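Rubredoxin\:oxygen oxidoreductase (Desulfovibrio gigas, PDB 1E5D) catalyses the four-electron reduction of one oxygen molecule to two water molecules, using a diiron centre and a flavin mononucleotide. Local coordinates at residues A[140-143]-A[144-147]; A[192-196]-A[197-201]; A[203-206]-A[207-211]; A[240-243]-A[244-248]. All coordinates share one frame; numbering follows the deposited sequence.

Contact 1 (A[140-143]-A[144-147]). With FMN (flavin mononucleotide), chain F; FEO (mu-oxo-diiron), chain D.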
loop_
_atom_site.group_PDB
_atom_site.type_symbol
_atom_site.label_atom_id
_atom_site.label_comp_id
_atom_site.label_asym_id
_atom_site.label_seq_id
_atom_site.Cartn_x
_atom_site.Cartn_y
_atom_site.Cartn_z
ATOM N N TYR A 140 4.603 -6.045 -37.552
ATOM C CA TYR A 140 5.208 -4.779 -37.143
ATOM C C TYR A 140 5.675 -4.860 -35.694
ATOM O O TYR A 140 5.036 -5.479 -34.842
ATOM C CB TYR A 140 4.240 -3.609 -37.349
ATOM C CG TYR A 140 3.960 -3.359 -38.814
ATOM C CD1 TYR A 140 4.965 -2.890 -39.654
ATOM C CD2 TYR A 140 2.705 -3.596 -39.354
ATOM C CE1 TYR A 140 4.722 -2.659 -40.996
ATOM C CE2 TYR A 140 2.455 -3.369 -40.695
ATOM C CZ TYR A 140 3.466 -2.903 -41.506
ATOM O OH TYR A 140 3.208 -2.679 -42.840
ATOM N N GLU A 141 6.815 -4.222 -35.434
ATOM C CA GLU A 141 7.346 -4.207 -34.076
ATOM C C GLU A 141 6.830 -2.982 -33.326
ATOM O O GLU A 141 6.711 -1.884 -33.867
ATOM C CB GLU A 141 8.869 -4.222 -34.085
ATOM C CG GLU A 141 9.479 -5.485 -34.675
ATOM C CD GLU A 141 10.986 -5.531 -34.503
ATOM O OE1 GLU A 141 11.623 -4.463 -34.387
ATOM O OE2 GLU A 141 11.532 -6.651 -34.481
ATOM N N THR A 142 6.525 -3.213 -32.057
ATOM C CA THR A 142 5.970 -2.191 -31.183
ATOM C C THR A 142 6.646 -2.276 -29.820
ATOM O O THR A 142 5.970 -2.383 -28.799
ATOM C CB THR A 142 4.449 -2.346 -31.040
ATOM O OG1 THR A 142 4.092 -3.729 -30.910
ATOM C CG2 THR A 142 3.739 -1.859 -32.297
ATOM N N ARG A 143 7.980 -2.237 -29.833
ATOM C CA ARG A 143 8.763 -2.336 -28.609
ATOM C C ARG A 143 8.255 -1.345 -27.556
ATOM O O ARG A 143 7.852 -0.241 -27.922
ATOM C CB ARG A 143 10.252 -2.119 -28.875
ATOM C CG ARG A 143 10.726 -2.586 -30.237
ATOM C CD ARG A 143 11.712 -3.736 -30.192
ATOM N NE ARG A 143 13.085 -3.341 -30.452
ATOM C CZ ARG A 143 13.950 -3.773 -31.351
ATOM N NH1 ARG A 143 13.658 -4.720 -32.233
ATOM N NH2 ARG A 143 15.173 -3.242 -31.385
ATOM N N MET A 144 8.290 -1.776 -26.306
ATOM C CA MET A 144 7.847 -1.101 -25.104
ATOM C C MET A 144 6.365 -0.729 -25.150
ATOM O O MET A 144 5.934 0.239 -24.531
ATOM C CB MET A 144 8.671 0.164 -24.831
ATOM C CG MET A 144 10.153 -0.144 -24.633
ATOM S SD MET A 144 10.425 -1.750 -23.865
ATOM C CE MET A 144 9.746 -1.452 -22.234
ATOM N N LEU A 145 5.596 -1.514 -25.890
ATOM C CA LEU A 145 4.145 -1.385 -25.897
ATOM C C LEU A 145 3.495 -2.736 -25.604
ATOM O O LEU A 145 2.897 -3.316 -26.516
ATOM C CB LEU A 145 3.644 -0.857 -27.234
ATOM C CG LEU A 145 4.003 0.583 -27.593
ATOM C CD1 LEU A 145 3.283 0.997 -28.870
ATOM C CD2 LEU A 145 3.655 1.541 -26.465
ATOM N N HIS A 146 3.610 -3.233 -24.383
ATOM C CA HIS A 146 4.262 -2.567 -23.271
ATOM C C HIS A 146 5.524 -3.283 -22.819
ATOM O O HIS A 146 6.121 -2.922 -21.808
ATOM C CB HIS A 146 3.287 -2.494 -22.089
ATOM C CG HIS A 146 2.910 -3.878 -21.650
ATOM N ND1 HIS A 146 3.511 -4.538 -20.608
ATOM C CD2 HIS A 146 1.980 -4.722 -22.144
ATOM C CE1 HIS A 146 2.961 -5.734 -20.472
ATOM N NE2 HIS A 146 2.027 -5.872 -21.395
ATOM N N TRP A 147 5.954 -4.301 -23.549
ATOM C CA TRP A 147 7.228 -4.971 -23.294
ATOM C C TRP A 147 8.131 -4.860 -24.524
ATOM O O TRP A 147 7.677 -4.557 -25.627
ATOM C CB TRP A 147 7.022 -6.440 -22.949
ATOM C CG TRP A 147 6.684 -6.758 -21.535
ATOM C CD1 TRP A 147 6.314 -5.896 -20.542
ATOM C CD2 TRP A 147 6.684 -8.070 -20.948
ATOM N NE1 TRP A 147 6.085 -6.584 -19.370
ATOM C CE2 TRP A 147 6.305 -7.922 -19.596
ATOM C CE3 TRP A 147 6.966 -9.346 -21.434
ATOM C CZ2 TRP A 147 6.206 -9.014 -18.734
ATOM C CZ3 TRP A 147 6.870 -10.429 -20.583
ATOM C CH2 TRP A 147 6.491 -10.250 -19.245
HETATM N N1 FMN F . 10.715 -5.481 -16.350
HETATM C C2 FMN F . 11.726 -4.670 -16.060
HETATM O O2 FMN F . 12.868 -5.035 -16.105
HETATM N N3 FMN F . 11.527 -3.269 -15.973
HETATM C C4 FMN F . 10.261 -2.731 -15.915
HETATM O O4 FMN F . 10.179 -1.554 -15.637
HETATM C C4A FMN F . 9.156 -3.678 -15.858
HETATM N N5 FMN F . 7.876 -3.234 -15.883
HETATM C C5A FMN F . 6.877 -4.163 -15.908
HETATM C C6 FMN F . 5.562 -3.732 -15.605
HETATM C C7 FMN F . 4.499 -4.586 -15.793
HETATM C C7M FMN F . 3.079 -4.096 -15.679
HETATM C C8 FMN F . 4.731 -5.994 -15.950
HETATM C C8M FMN F . 3.587 -6.941 -16.209
HETATM C C9 FMN F . 6.039 -6.449 -16.156
HETATM C C9A FMN F . 7.105 -5.561 -15.993
HETATM N N10 FMN F . 8.465 -5.984 -16.082
HETATM C C10 FMN F . 9.464 -5.103 -15.974
HETATM C "C1'" FMN F . 8.736 -7.427 -16.298
HETATM C "C2'" FMN F . 8.702 -8.224 -14.974
HETATM O "O2'" FMN F . 9.717 -7.706 -14.117
HETATM C "C3'" FMN F . 9.029 -9.670 -15.300
HETATM O "O3'" FMN F . 7.902 -10.223 -15.983
HETATM C "C4'" FMN F . 9.232 -10.471 -14.003
HETATM O "O4'" FMN F . 9.625 -11.819 -14.300
HETATM C "C5'" FMN F . 7.894 -10.486 -13.275
HETATM O "O5'" FMN F . 8.111 -11.207 -11.903
HETATM P P FMN F . 6.969 -11.824 -11.124
HETATM O O1P FMN F . 7.565 -12.106 -9.740
HETATM O O2P FMN F . 5.803 -11.073 -11.197
HETATM O O3P FMN F . 6.641 -13.123 -11.704
HETATM FE FE1 FEO D . -2.106 -9.028 -21.639
HETATM FE FE2 FEO D . 0.939 -7.646 -21.299
HETATM O O FEO D . -0.441 -9.429 -21.281
HETATM O O HOH W 1 -2.066 -10.835 -23.266
#
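The rings of H146 and W147, which follow the turn at T142-L145, both offer an edge to a cofactor. C8 and C9 of the flavin lie at the indole edge, with W147 NE1 3.2 Å from FMN C9. H79 of the same chain and W347 of the second subunit each form an edge-to-face pair with the indole. The flavin is itself hydrogen-bonded to that second subunit, so W147 meets a cofactor brought by the partner chain. At the imidazole edge, near its plane, lies the bridging oxygen of the diiron centre; NE2 of H146 binds iron FE2 at 2.1 Å, alongside H79, E81 and D165. Two features present this ring: the peptide bond before H146 is cis, and chi1 of 62° sets CG between the backbone N and the carbonyl carbon. Just before the histidine in the chain, a type II turn runs from T142 to L145, closed by a weak bond from L145 N to T142 O (3.1 Å, 127° at the hydrogen). A second weak bond, M144 N to W147 O at 2.9 Å, draws the loop round. CD1 of L145 approaches CB of T142 at 4.2 Å, while T142 OG1 bonds to S150 OG. The whole turn follows strand 136-141: T142 packs on V152 of strand 151-155, and L145 rests on V198 of helix 183-198 and on T205 and A208 of helix 202-214.

Contact 2 (A[192-196]-A[197-201]). With OXY (oxygen molecule), chain E.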
loop_
_atom_site.group_PDB
_atom_site.type_symbol
_atom_site.label_atom_id
_atom_site.label_comp_id
_atom_site.label_asym_id
_atom_site.label_seq_id
_atom_site.Cartn_x
_atom_site.Cartn_y
_atom_site.Cartn_z
ATOM N N GLU A 192 -8.653 3.216 -18.623
ATOM C CA GLU A 192 -8.202 2.561 -17.397
ATOM C C GLU A 192 -7.075 1.594 -17.731
ATOM O O GLU A 192 -6.088 1.460 -17.021
ATOM C CB GLU A 192 -9.339 1.828 -16.697
ATOM C CG GLU A 192 -10.398 2.764 -16.132
ATOM C CD GLU A 192 -11.412 2.030 -15.271
ATOM O OE1 GLU A 192 -11.434 0.781 -15.355
ATOM O OE2 GLU A 192 -12.159 2.709 -14.528
ATOM N N TYR A 193 -7.266 0.921 -18.862
ATOM C CA TYR A 193 -6.226 0.012 -19.318
ATOM C C TYR A 193 -4.975 0.792 -19.703
ATOM O O TYR A 193 -3.875 0.493 -19.230
ATOM C CB TYR A 193 -6.735 -0.842 -20.488
ATOM C CG TYR A 193 -5.680 -1.877 -20.833
ATOM C CD1 TYR A 193 -5.581 -3.042 -20.087
ATOM C CD2 TYR A 193 -4.792 -1.679 -21.880
ATOM C CE1 TYR A 193 -4.621 -3.988 -20.391
ATOM C CE2 TYR A 193 -3.826 -2.623 -22.189
ATOM C CZ TYR A 193 -3.750 -3.773 -21.439
ATOM O OH TYR A 193 -2.797 -4.721 -21.727
ATOM N N TYR A 194 -5.116 1.811 -20.552
ATOM C CA TYR A 194 -3.948 2.586 -20.951
ATOM C C TYR A 194 -3.225 3.169 -19.738
ATOM O O TYR A 194 -2.004 3.051 -19.623
ATOM C CB TYR A 194 -4.308 3.746 -21.903
ATOM C CG TYR A 194 -3.081 4.390 -22.515
ATOM C CD1 TYR A 194 -2.556 3.888 -23.700
ATOM C CD2 TYR A 194 -2.437 5.479 -21.937
ATOM C CE1 TYR A 194 -1.436 4.456 -24.277
ATOM C CE2 TYR A 194 -1.318 6.052 -22.503
ATOM C CZ TYR A 194 -0.818 5.536 -23.679
ATOM O OH TYR A 194 0.298 6.090 -24.263
ATOM N N ALA A 195 -3.988 3.837 -18.882
ATOM C CA ALA A 195 -3.389 4.622 -17.809
ATOM C C ALA A 195 -2.514 3.784 -16.888
ATOM O O ALA A 195 -1.519 4.302 -16.371
ATOM C CB ALA A 195 -4.475 5.331 -17.002
ATOM N N ASN A 196 -2.887 2.519 -16.695
ATOM C CA ASN A 196 -2.160 1.684 -15.738
ATOM C C ASN A 196 -1.141 0.736 -16.330
ATOM O O ASN A 196 -0.482 0.030 -15.554
ATOM C CB ASN A 196 -3.180 0.885 -14.907
ATOM C CG ASN A 196 -3.821 1.848 -13.915
ATOM O OD1 ASN A 196 -3.218 2.154 -12.884
ATOM N ND2 ASN A 196 -5.011 2.310 -14.268
ATOM N N ILE A 197 -0.954 0.680 -17.651
ATOM C CA ILE A 197 0.151 -0.153 -18.128
ATOM C C ILE A 197 0.932 0.451 -19.289
ATOM O O ILE A 197 2.148 0.263 -19.371
ATOM C CB ILE A 197 -0.342 -1.547 -18.552
ATOM C CG1 ILE A 197 0.774 -2.410 -19.148
ATOM C CG2 ILE A 197 -1.525 -1.432 -19.484
ATOM C CD1 ILE A 197 0.931 -3.745 -18.448
ATOM N N VAL A 198 0.288 1.171 -20.198
ATOM C CA VAL A 198 1.009 1.718 -21.344
ATOM C C VAL A 198 1.527 3.131 -21.096
ATOM O O VAL A 198 2.452 3.567 -21.788
ATOM C CB VAL A 198 0.118 1.745 -22.604
ATOM C CG1 VAL A 198 0.934 2.139 -23.821
ATOM C CG2 VAL A 198 -0.532 0.390 -22.830
ATOM N N ASN A 199 0.966 3.863 -20.148
ATOM C CA ASN A 199 1.278 5.264 -19.941
ATOM C C ASN A 199 2.755 5.617 -19.922
ATOM O O ASN A 199 3.167 6.598 -20.555
ATOM C CB ASN A 199 0.676 5.759 -18.616
ATOM C CG ASN A 199 0.382 7.247 -18.743
ATOM O OD1 ASN A 199 -0.640 7.629 -19.311
ATOM N ND2 ASN A 199 1.295 8.055 -18.218
ATOM N N PRO A 200 3.623 4.894 -19.236
ATOM C CA PRO A 200 5.043 5.290 -19.266
ATOM C C PRO A 200 5.623 5.266 -20.678
ATOM O O PRO A 200 6.663 5.896 -20.909
ATOM C CB PRO A 200 5.735 4.239 -18.397
ATOM C CG PRO A 200 4.775 3.093 -18.369
ATOM C CD PRO A 200 3.401 3.716 -18.394
ATOM N N TYR A 201 4.994 4.576 -21.618
ATOM C CA TYR A 201 5.481 4.498 -22.994
ATOM C C TYR A 201 4.603 5.296 -23.944
ATOM O O TYR A 201 4.325 4.918 -25.075
ATOM C CB TYR A 201 5.577 3.031 -23.435
ATOM C CG TYR A 201 6.216 2.190 -22.347
ATOM C CD1 TYR A 201 7.588 2.251 -22.143
ATOM C CD2 TYR A 201 5.446 1.363 -21.543
ATOM C CE1 TYR A 201 8.183 1.493 -21.156
ATOM C CE2 TYR A 201 6.035 0.603 -20.553
ATOM C CZ TYR A 201 7.398 0.677 -20.370
ATOM O OH TYR A 201 7.990 -0.077 -19.382
HETATM O O1 OXY E . -1.406 -7.137 -19.996
HETATM O O2 OXY E . -0.920 -6.793 -18.955
#
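I197 leans on Y193 one helical turn back. Its CB lies 3.3 Å from the carbonyl carbon of N196. From there CG2, set between the backbone N and the carbonyl carbon, comes 3.0 Å from Y193 O and lies over one face of the Y193 ring, a CH-pi contact with CG2 3.9 Å from the centroid and 16° off the ring normal. The other branch leaves anti to the backbone N, and its tip, CD1, stands 3.6 Å from O2 of the bound oxygen molecule; CD1 also packs on the iron ligand H146, and the side chain touches FMN. The phenol of Y193 reaches the same molecule, OH giving a weak hydrogen bond to O1. On another side of the helix, V198 CB lies over a face of the Y194 ring, 3.9 Å from its centroid, and the Y194 hydroxyl bonds to T205 OG1. Y194 O accepts three amides: N199 N makes the wider pi-type bond, V198 N the alpha-type bond at 3.0 Å, and I197 N a 3-10-type bond from above the carbonyl plane, 62° out of it. N196 ties back to E192 O through ND2 (3.1 Å, 173° at the hydrogen), in the carbonyl plane and on a lone pair, while its OD1 bonds to Y328 OH beyond the segments. Three donors on one carbonyl are consistent with an unravelling helix end that keeps its amides satisfied in a buried place, and this end gives the oxygen pocket, otherwise lined largely by histidines and carboxylates, a methyl and a weakly bonding phenol.

Contact 3 (A[203-206]-A[207-211])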
loop_
_atom_site.group_PDB
_atom_site.type_symbol
_atom_site.label_atom_id
_atom_site.label_comp_id
_atom_site.label_asym_id
_atom_site.label_seq_id
_atom_site.Cartn_x
_atom_site.Cartn_y
_atom_site.Cartn_z
ATOM N N PRO A 203 5.474 8.108 -25.515
ATOM C CA PRO A 203 6.183 8.437 -26.763
ATOM C C PRO A 203 6.176 7.275 -27.750
ATOM O O PRO A 203 5.888 7.458 -28.932
ATOM C CB PRO A 203 7.621 8.720 -26.333
ATOM C CG PRO A 203 7.592 8.905 -24.859
ATOM C CD PRO A 203 6.344 8.271 -24.341
ATOM N N GLN A 204 6.505 6.077 -27.270
ATOM C CA GLN A 204 6.507 4.944 -28.200
ATOM C C GLN A 204 5.104 4.776 -28.776
ATOM O O GLN A 204 4.933 4.411 -29.929
ATOM C CB GLN A 204 6.967 3.652 -27.536
ATOM C CG GLN A 204 8.452 3.634 -27.230
ATOM C CD GLN A 204 8.813 4.385 -25.966
ATOM O OE1 GLN A 204 8.124 5.306 -25.536
ATOM N NE2 GLN A 204 9.920 4.001 -25.340
ATOM N N THR A 205 4.132 5.079 -27.915
ATOM C CA THR A 205 2.742 4.970 -28.326
ATOM C C THR A 205 2.533 5.806 -29.584
ATOM O O THR A 205 1.999 5.354 -30.591
ATOM C CB THR A 205 1.784 5.453 -27.226
ATOM O OG1 THR A 205 1.854 4.575 -26.092
ATOM C CG2 THR A 205 0.349 5.425 -27.724
ATOM N N LEU A 206 2.989 7.053 -29.480
ATOM C CA LEU A 206 2.822 7.985 -30.591
ATOM C C LEU A 206 3.642 7.568 -31.806
ATOM O O LEU A 206 3.144 7.576 -32.933
ATOM C CB LEU A 206 3.185 9.401 -30.129
ATOM C CG LEU A 206 2.235 9.981 -29.079
ATOM C CD1 LEU A 206 2.794 11.292 -28.563
ATOM C CD2 LEU A 206 0.838 10.173 -29.635
ATOM N N LYS A 207 4.897 7.194 -31.592
ATOM C CA LYS A 207 5.740 6.769 -32.706
ATOM C C LYS A 207 5.109 5.600 -33.453
ATOM O O LYS A 207 4.893 5.635 -34.665
ATOM C CB LYS A 207 7.130 6.407 -32.182
ATOM C CG LYS A 207 8.271 7.008 -32.986
ATOM C CD LYS A 207 8.776 8.307 -32.381
ATOM C CE LYS A 207 10.144 8.130 -31.740
ATOM N NZ LYS A 207 10.933 9.394 -31.702
ATOM N N ALA A 208 4.806 4.537 -32.715
ATOM C CA ALA A 208 4.253 3.332 -33.318
ATOM C C ALA A 208 2.999 3.652 -34.113
ATOM O O ALA A 208 2.712 3.117 -35.177
ATOM C CB ALA A 208 3.952 2.296 -32.245
ATOM N N ILE A 209 2.195 4.560 -33.576
ATOM C CA ILE A 209 0.967 4.867 -34.306
ATOM C C ILE A 209 1.314 5.638 -35.566
ATOM O O ILE A 209 0.697 5.512 -36.617
ATOM C CB ILE A 209 0.001 5.660 -33.418
ATOM C CG1 ILE A 209 -0.840 4.764 -32.503
ATOM C CG2 ILE A 209 -0.871 6.571 -34.259
ATOM C CD1 ILE A 209 -1.664 5.522 -31.484
ATOM N N GLU A 210 2.351 6.463 -35.468
ATOM C CA GLU A 210 2.843 7.173 -36.640
ATOM C C GLU A 210 3.265 6.190 -37.718
ATOM O O GLU A 210 2.877 6.300 -38.878
ATOM C CB GLU A 210 4.031 8.044 -36.259
ATOM C CG GLU A 210 4.243 9.282 -37.111
ATOM C CD GLU A 210 5.507 10.014 -36.686
ATOM O OE1 GLU A 210 6.601 9.452 -36.899
ATOM O OE2 GLU A 210 5.399 11.128 -36.134
ATOM N N THR A 211 4.082 5.205 -37.329
ATOM C CA THR A 211 4.582 4.302 -38.364
ATOM C C THR A 211 3.502 3.382 -38.896
ATOM O O THR A 211 3.515 3.014 -40.077
ATOM C CB THR A 211 5.789 3.491 -37.852
ATOM O OG1 THR A 211 5.385 2.182 -37.462
ATOM C CG2 THR A 211 6.365 4.178 -36.626
#
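Helix 202-214 contributes about two and a half turns here, and each residue from P203 to L206 accepts a bond from the amide four places on. K207 N reaches P203 O at 2.9 Å with 172° at the hydrogen, and A208 N reaches Q204 O at 2.8 Å. The next bonds bend more: I209 N to T205 O is 3.1 Å at 150°, and E210 N to L206 O is 2.9 Å. The side chains add mainly aliphatic carbon against these carbonyls. A208 CB lies 3.3 Å from Q204 O. I209 covers T205 O more fully, since both its CB and its CG1 come to 3.5 Å; with chi1 at -84° CG1 stands beside the backbone N, anti to the carbonyl carbon, and the chain carries on to CD1, 4.3 Å from T205 CG2. In the beta-lactamase-like part of the chain this helix follows helix 183-198 directly and lies against helix 233-248. The inward residues make that packing: I209 meets Y243 and V244, while T205 and L206 both meet A247. The T205 hydroxyl bonds to Y201 O, at the N-cap position just before the helix. P203, K207 and E210 belong to the exposed side. The lysine bends at chi2 and chi3, its end leading away although CB stays near P203 O, whereas E210 starts from a CB 3.5 Å from L206 O and runs extended beyond CG.

Contact 4 (A[240-243]-A[244-248])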
loop_
_atom_site.group_PDB
_atom_site.type_symbol
_atom_site.label_atom_id
_atom_site.label_comp_id
_atom_site.label_asym_id
_atom_site.label_seq_id
_atom_site.Cartn_x
_atom_site.Cartn_y
_atom_site.Cartn_z
ATOM N N VAL A 240 -7.679 4.344 -32.211
ATOM C CA VAL A 240 -6.401 4.988 -32.490
ATOM C C VAL A 240 -6.423 6.466 -32.128
ATOM O O VAL A 240 -5.429 6.992 -31.633
ATOM C CB VAL A 240 -6.019 4.835 -33.976
ATOM C CG1 VAL A 240 -4.864 5.760 -34.322
ATOM C CG2 VAL A 240 -5.680 3.389 -34.266
ATOM N N GLN A 241 -7.558 7.113 -32.376
ATOM C CA GLN A 241 -7.758 8.483 -31.934
ATOM C C GLN A 241 -7.384 8.606 -30.457
ATOM O O GLN A 241 -6.504 9.352 -30.049
ATOM C CB GLN A 241 -9.217 8.872 -32.118
ATOM C CG GLN A 241 -9.555 9.876 -33.198
ATOM C CD GLN A 241 -11.003 10.335 -33.083
ATOM O OE1 GLN A 241 -11.607 10.296 -32.009
ATOM N NE2 GLN A 241 -11.562 10.771 -34.207
ATOM N N LYS A 242 -8.098 7.812 -29.670
ATOM C CA LYS A 242 -7.987 7.756 -28.224
ATOM C C LYS A 242 -6.572 7.483 -27.743
ATOM O O LYS A 242 -6.104 8.177 -26.841
ATOM C CB LYS A 242 -8.963 6.683 -27.716
ATOM C CG LYS A 242 -10.382 7.248 -27.644
ATOM C CD LYS A 242 -10.547 8.069 -26.369
ATOM C CE LYS A 242 -11.347 9.333 -26.623
ATOM N NZ LYS A 242 -11.600 10.101 -25.371
ATOM N N TYR A 243 -5.896 6.498 -28.332
ATOM C CA TYR A 243 -4.543 6.180 -27.884
ATOM C C TYR A 243 -3.639 7.395 -28.022
ATOM O O TYR A 243 -2.822 7.675 -27.146
ATOM C CB TYR A 243 -3.958 4.979 -28.648
ATOM C CG TYR A 243 -4.060 3.746 -27.772
ATOM C CD1 TYR A 243 -5.285 3.487 -27.159
ATOM C CD2 TYR A 243 -3.005 2.882 -27.548
ATOM C CE1 TYR A 243 -5.445 2.381 -26.349
ATOM C CE2 TYR A 243 -3.168 1.773 -26.730
ATOM C CZ TYR A 243 -4.389 1.529 -26.133
ATOM O OH TYR A 243 -4.573 0.432 -25.314
ATOM N N VAL A 244 -3.819 8.101 -29.138
ATOM C CA VAL A 244 -3.077 9.340 -29.351
ATOM C C VAL A 244 -3.400 10.334 -28.243
ATOM O O VAL A 244 -2.535 10.916 -27.609
ATOM C CB VAL A 244 -3.398 9.954 -30.724
ATOM C CG1 VAL A 244 -2.750 11.326 -30.862
ATOM C CG2 VAL A 244 -2.944 9.029 -31.840
ATOM N N GLU A 245 -4.683 10.529 -27.993
ATOM C CA GLU A 245 -5.138 11.358 -26.885
ATOM C C GLU A 245 -4.598 10.860 -25.552
ATOM O O GLU A 245 -4.107 11.636 -24.727
ATOM C CB GLU A 245 -6.663 11.366 -26.864
ATOM C CG GLU A 245 -7.302 12.196 -25.766
ATOM C CD GLU A 245 -8.821 12.164 -25.885
ATOM O OE1 GLU A 245 -9.296 11.935 -27.021
ATOM O OE2 GLU A 245 -9.509 12.364 -24.862
ATOM N N TYR A 246 -4.686 9.549 -25.308
ATOM C CA TYR A 246 -4.141 9.042 -24.052
ATOM C C TYR A 246 -2.655 9.372 -23.951
ATOM O O TYR A 246 -2.207 9.825 -22.899
ATOM C CB TYR A 246 -4.342 7.529 -23.893
ATOM C CG TYR A 246 -5.795 7.107 -23.884
ATOM C CD1 TYR A 246 -6.769 8.015 -23.475
ATOM C CD2 TYR A 246 -6.201 5.840 -24.280
ATOM C CE1 TYR A 246 -8.108 7.670 -23.452
ATOM C CE2 TYR A 246 -7.540 5.492 -24.261
ATOM C CZ TYR A 246 -8.485 6.408 -23.848
ATOM O OH TYR A 246 -9.823 6.095 -23.820
ATOM N N ALA A 247 -1.899 9.138 -25.019
ATOM C CA ALA A 247 -0.455 9.341 -24.951
ATOM C C ALA A 247 -0.092 10.816 -24.839
ATOM O O ALA A 247 0.978 11.152 -24.320
ATOM C CB ALA A 247 0.230 8.735 -26.171
ATOM N N GLU A 248 -0.964 11.695 -25.333
ATOM C CA GLU A 248 -0.645 13.126 -25.340
ATOM C C GLU A 248 -0.822 13.737 -23.955
ATOM O O GLU A 248 -0.100 14.682 -23.631
ATOM C CB GLU A 248 -1.465 13.870 -26.400
ATOM C CG GLU A 248 -0.653 14.206 -27.639
ATOM C CD GLU A 248 -1.453 14.520 -28.879
ATOM O OE1 GLU A 248 -2.692 14.664 -28.811
ATOM O OE2 GLU A 248 -0.834 14.632 -29.965
#
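K242 NZ is gripped by the carboxylate of E245, in a salt bridge at 3.1 Å to OE2 and a weaker bond at 3.4 Å to OE1, and has a long, weak ion pair with E187 OE2. The ammonium meets E245 OE2 from above the carboxylate plane, 42° out of it. The two chains lie side by side and point the same way, E245 extended and K242 bent at chi2 and chi3. The aliphatic part of the lysine also packs against Y246: K242 CB lies over the ring face in a CH-pi contact, 4.3 Å from the centroid, and K242 CD stands 3.3 Å from Y246 OH. K242 O sits over a face of the same ring, 3.2 Å above its plane. Y243 meets Y246 obliquely, centroids 5.9 Å apart and planes at 53°. Backbone bonds of helix 233-248 underlie all this, such as A247 N to Y243 O at 2.7 Å. Y246 OH bonds to the same E187 OE2, Y243 OH to F167 N, and the Y194 ring meets Y243 edge-to-face. Charge and aromatic carbon thus meet at Y246: the K242-E245 pair occupies the more exposed part, where solvent would probably weaken its attraction, and Y243 is buried with its hydroxyl anchored.

In the fold
Contacts 1 and 2 are buried, contact 4 is partly so, and contact 3 lies at the surface, about 16 Å from the chain centre against about 3 Å for contact 2 (centre to centre). Contacts 1 and 2 reach the ligand sites and depart from regular geometry, one with a cis peptide in a loop and the other with a widened helical turn. Contacts 3 and 4 are regular alpha-helix, differing in that contact 4 adds a salt bridge and an aromatic pair. Contacts 2, 3 and 4 hold three helices that touch pairwise; contact 1 touches the first two of these, but stays about 7 Å from contact 4 at the nearest atoms.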